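Local structure of MutT related protein (Methanosarcina mazei, 3GRN) at residues L122-Y125 against F126-F129. The protein probably acts as a hydrolase of the Nudix (MutT-like) family, whose members typically cleave nucleoside diphosphates linked to another moiety. Numbering follows the deposited sequence.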
ATOM      1  N   LEU A 122      -3.085  21.353   0.792  1.00 47.40           N
ATOM      2  CA  LEU A 122      -2.273  20.713  -0.243  1.00 38.51           C
ATOM      3  C   LEU A 122      -0.840  21.227  -0.094  1.00 33.97           C
ATOM      4  O   LEU A 122      -0.611  22.437  -0.187  1.00 29.88           O
ATOM      5  CB  LEU A 122      -2.806  21.029  -1.641  1.00 41.98           C
ATOM      6  CG  LEU A 122      -2.229  20.221  -2.812  1.00 37.73           C
ATOM      7  CD1 LEU A 122      -2.871  18.831  -2.937  1.00 33.74           C
ATOM      8  CD2 LEU A 122      -2.357  20.979  -4.119  1.00 42.11           C
ATOM      9  N   PRO A 123       0.123  20.310   0.137  1.00 26.38           N
ATOM     10  CA  PRO A 123       1.520  20.615   0.439  1.00 22.58           C
ATOM     11  C   PRO A 123       2.168  21.522  -0.574  1.00 18.92           C
ATOM     12  O   PRO A 123       1.837  21.463  -1.763  1.00 21.24           O
ATOM     13  CB  PRO A 123       2.188  19.246   0.399  1.00 24.24           C
ATOM     14  CG  PRO A 123       1.112  18.306   0.744  1.00 29.38           C
ATOM     15  CD  PRO A 123      -0.113  18.855   0.118  1.00 27.28           C
ATOM     16  N   ALA A 124       3.119  22.336  -0.104  1.00 22.78           N
ATOM     17  CA  ALA A 124       3.685  23.424  -0.918  1.00 21.02           C
ATOM     18  C   ALA A 124       4.245  22.973  -2.256  1.00 20.49           C
ATOM     19  O   ALA A 124       4.042  23.639  -3.265  1.00 21.21           O
ATOM     20  CB  ALA A 124       4.740  24.200  -0.124  1.00 27.46           C
ATOM     21  N   TYR A 125       4.881  21.804  -2.271  1.00 21.33           N
ATOM     22  CA  TYR A 125       5.453  21.274  -3.508  1.00 21.98           C
ATOM     23  C   TYR A 125       4.398  20.949  -4.573  1.00 19.08           C
ATOM     24  O   TYR A 125       4.667  21.110  -5.768  1.00 24.98           O
ATOM     25  CB  TYR A 125       6.384  20.079  -3.244  1.00 19.81           C
ATOM     26  CG  TYR A 125       5.795  18.983  -2.395  1.00 23.03           C
ATOM     27  CD1 TYR A 125       5.008  17.993  -2.961  1.00 23.64           C
ATOM     28  CD2 TYR A 125       6.022  18.939  -1.020  1.00 22.32           C
ATOM     29  CE1 TYR A 125       4.459  16.993  -2.186  1.00 20.71           C
ATOM     30  CE2 TYR A 125       5.497  17.937  -0.240  1.00 23.97           C
ATOM     31  CZ  TYR A 125       4.694  16.965  -0.831  1.00 28.42           C
ATOM     32  OH  TYR A 125       4.140  15.943  -0.085  1.00 33.04           O
ATOM     33  N   PHE A 126       3.215  20.496  -4.141  1.00 18.96           N
ATOM     34  CA  PHE A 126       2.121  20.253  -5.083  1.00 20.93           C
ATOM     35  C   PHE A 126       1.509  21.568  -5.571  1.00 23.34           C
ATOM     36  O   PHE A 126       1.221  21.709  -6.756  1.00 20.77           O
ATOM     37  CB  PHE A 126       1.042  19.357  -4.485  1.00 20.75           C
ATOM     38  CG  PHE A 126       1.392  17.887  -4.476  1.00 20.86           C
ATOM     39  CD1 PHE A 126       1.976  17.282  -5.584  1.00 28.34           C
ATOM     40  CD2 PHE A 126       1.068  17.098  -3.373  1.00 26.07           C
ATOM     41  CE1 PHE A 126       2.278  15.917  -5.581  1.00 28.88           C
ATOM     42  CE2 PHE A 126       1.364  15.731  -3.363  1.00 25.71           C
ATOM     43  CZ  PHE A 126       1.972  15.147  -4.470  1.00 25.04           C
ATOM     44  N   ARG A 127       1.325  22.519  -4.653  1.00 20.63           N
ATOM     45  CA  ARG A 127       0.879  23.879  -4.982  1.00 28.59           C
ATOM     46  C   ARG A 127       1.764  24.461  -6.092  1.00 26.57           C
ATOM     47  O   ARG A 127       1.261  24.902  -7.117  1.00 26.17           O
ATOM     48  CB  ARG A 127       0.926  24.763  -3.721  1.00 25.86           C
ATOM     49  CG  ARG A 127       0.139  26.054  -3.807  1.00 43.88           C
ATOM     50  CD  ARG A 127       0.250  26.864  -2.507  1.00 38.91           C
ATOM     51  NE  ARG A 127      -0.259  26.124  -1.348  1.00 55.98           N
ATOM     52  CZ  ARG A 127       0.462  25.813  -0.271  1.00 51.31           C
ATOM     53  NH1 ARG A 127      -0.097  25.137   0.721  1.00 58.11           N
ATOM     54  NH2 ARG A 127       1.732  26.188  -0.173  1.00 49.02           N
ATOM     55  N   ASP A 128       3.077  24.439  -5.864  1.00 25.46           N
ATOM     56  CA  ASP A 128       4.079  24.874  -6.838  0.60 23.41           C
ATOM     57  C   ASP A 128       3.926  24.138  -8.174  1.00 25.77           C
ATOM     58  O   ASP A 128       3.959  24.753  -9.244  1.00 25.86           O
ATOM     59  CB  ASP A 128       5.477  24.636  -6.263  0.60 28.36           C
ATOM     60  CG  ASP A 128       6.573  25.289  -7.077  0.60 33.89           C
ATOM     61  OD1 ASP A 128       6.572  26.534  -7.205  0.60 40.00           O
ATOM     62  OD2 ASP A 128       7.457  24.552  -7.566  0.60 38.13           O
ATOM     63  N   PHE A 129       3.755  22.814  -8.108  1.00 25.77           N
ATOM     64  CA  PHE A 129       3.587  22.022  -9.329  1.00 22.90           C
ATOM     65  C   PHE A 129       2.426  22.542 -10.158  1.00 21.64           C
ATOM     66  O   PHE A 129       2.560  22.716 -11.367  1.00 22.82           O
ATOM     67  CB  PHE A 129       3.368  20.524  -9.060  1.00 22.27           C
ATOM     68  CG  PHE A 129       2.936  19.766 -10.300  1.00 19.28           C
ATOM     69  CD1 PHE A 129       3.885  19.336 -11.220  1.00 23.41           C
ATOM     70  CD2 PHE A 129       1.577  19.547 -10.581  1.00 19.38           C
ATOM     71  CE1 PHE A 129       3.508  18.689 -12.387  1.00 24.74           C
ATOM     72  CE2 PHE A 129       1.185  18.898 -11.736  1.00 19.77           C
ATOM     73  CZ  PHE A 129       2.155  18.466 -12.646  1.00 28.35           C
TER
HETATM   74  O   HOH W   1      -2.595  24.487  -1.984  1.00 54.22           O
HETATM   75  O   HOH W   2       7.100  21.678  -6.917  1.00 26.79           O
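Y125 presents the edge of its ring to a face of F126 in the first turn of helix 124-137, the C-terminal helix that packs on the mixed sheet of this Nudix fold. The stack is edge-to-face, centroids 4.8 Å apart and planes at 56°, with Y125 CE1 lying 3.5 Å from F126 CE2. CG of Y125 lies between its backbone N and carbonyl carbon (chi1 51°), a setting that places the ring alongside F126. P123, at the N-cap, sets CB above one face of the Y125 ring, toward its rim, and brings CD to the edge of the F126 ring, 4.1 Å from F126 CD2. The L122 side chain crosses that of F126 at about a right angle, L122 CG 3.8 Å from F126 CB. Beyond this cluster F126 meets Y12 edge-to-face and touches L40 and V76, while Y125 stacks on F78. With an alanine at F126 the Y125 edge would probably lose the face it meets, and a gap would be likely to open toward Y12 and L40. R127, bent at chi3, brings NH2 to 3.6 Å from A124 CB, and its NE donates to a water 2.9 Å away. P123 O accepts a nearly straight hydrogen bond from R127 N (N-H...O 170°), the donor lying in the carbonyl plane.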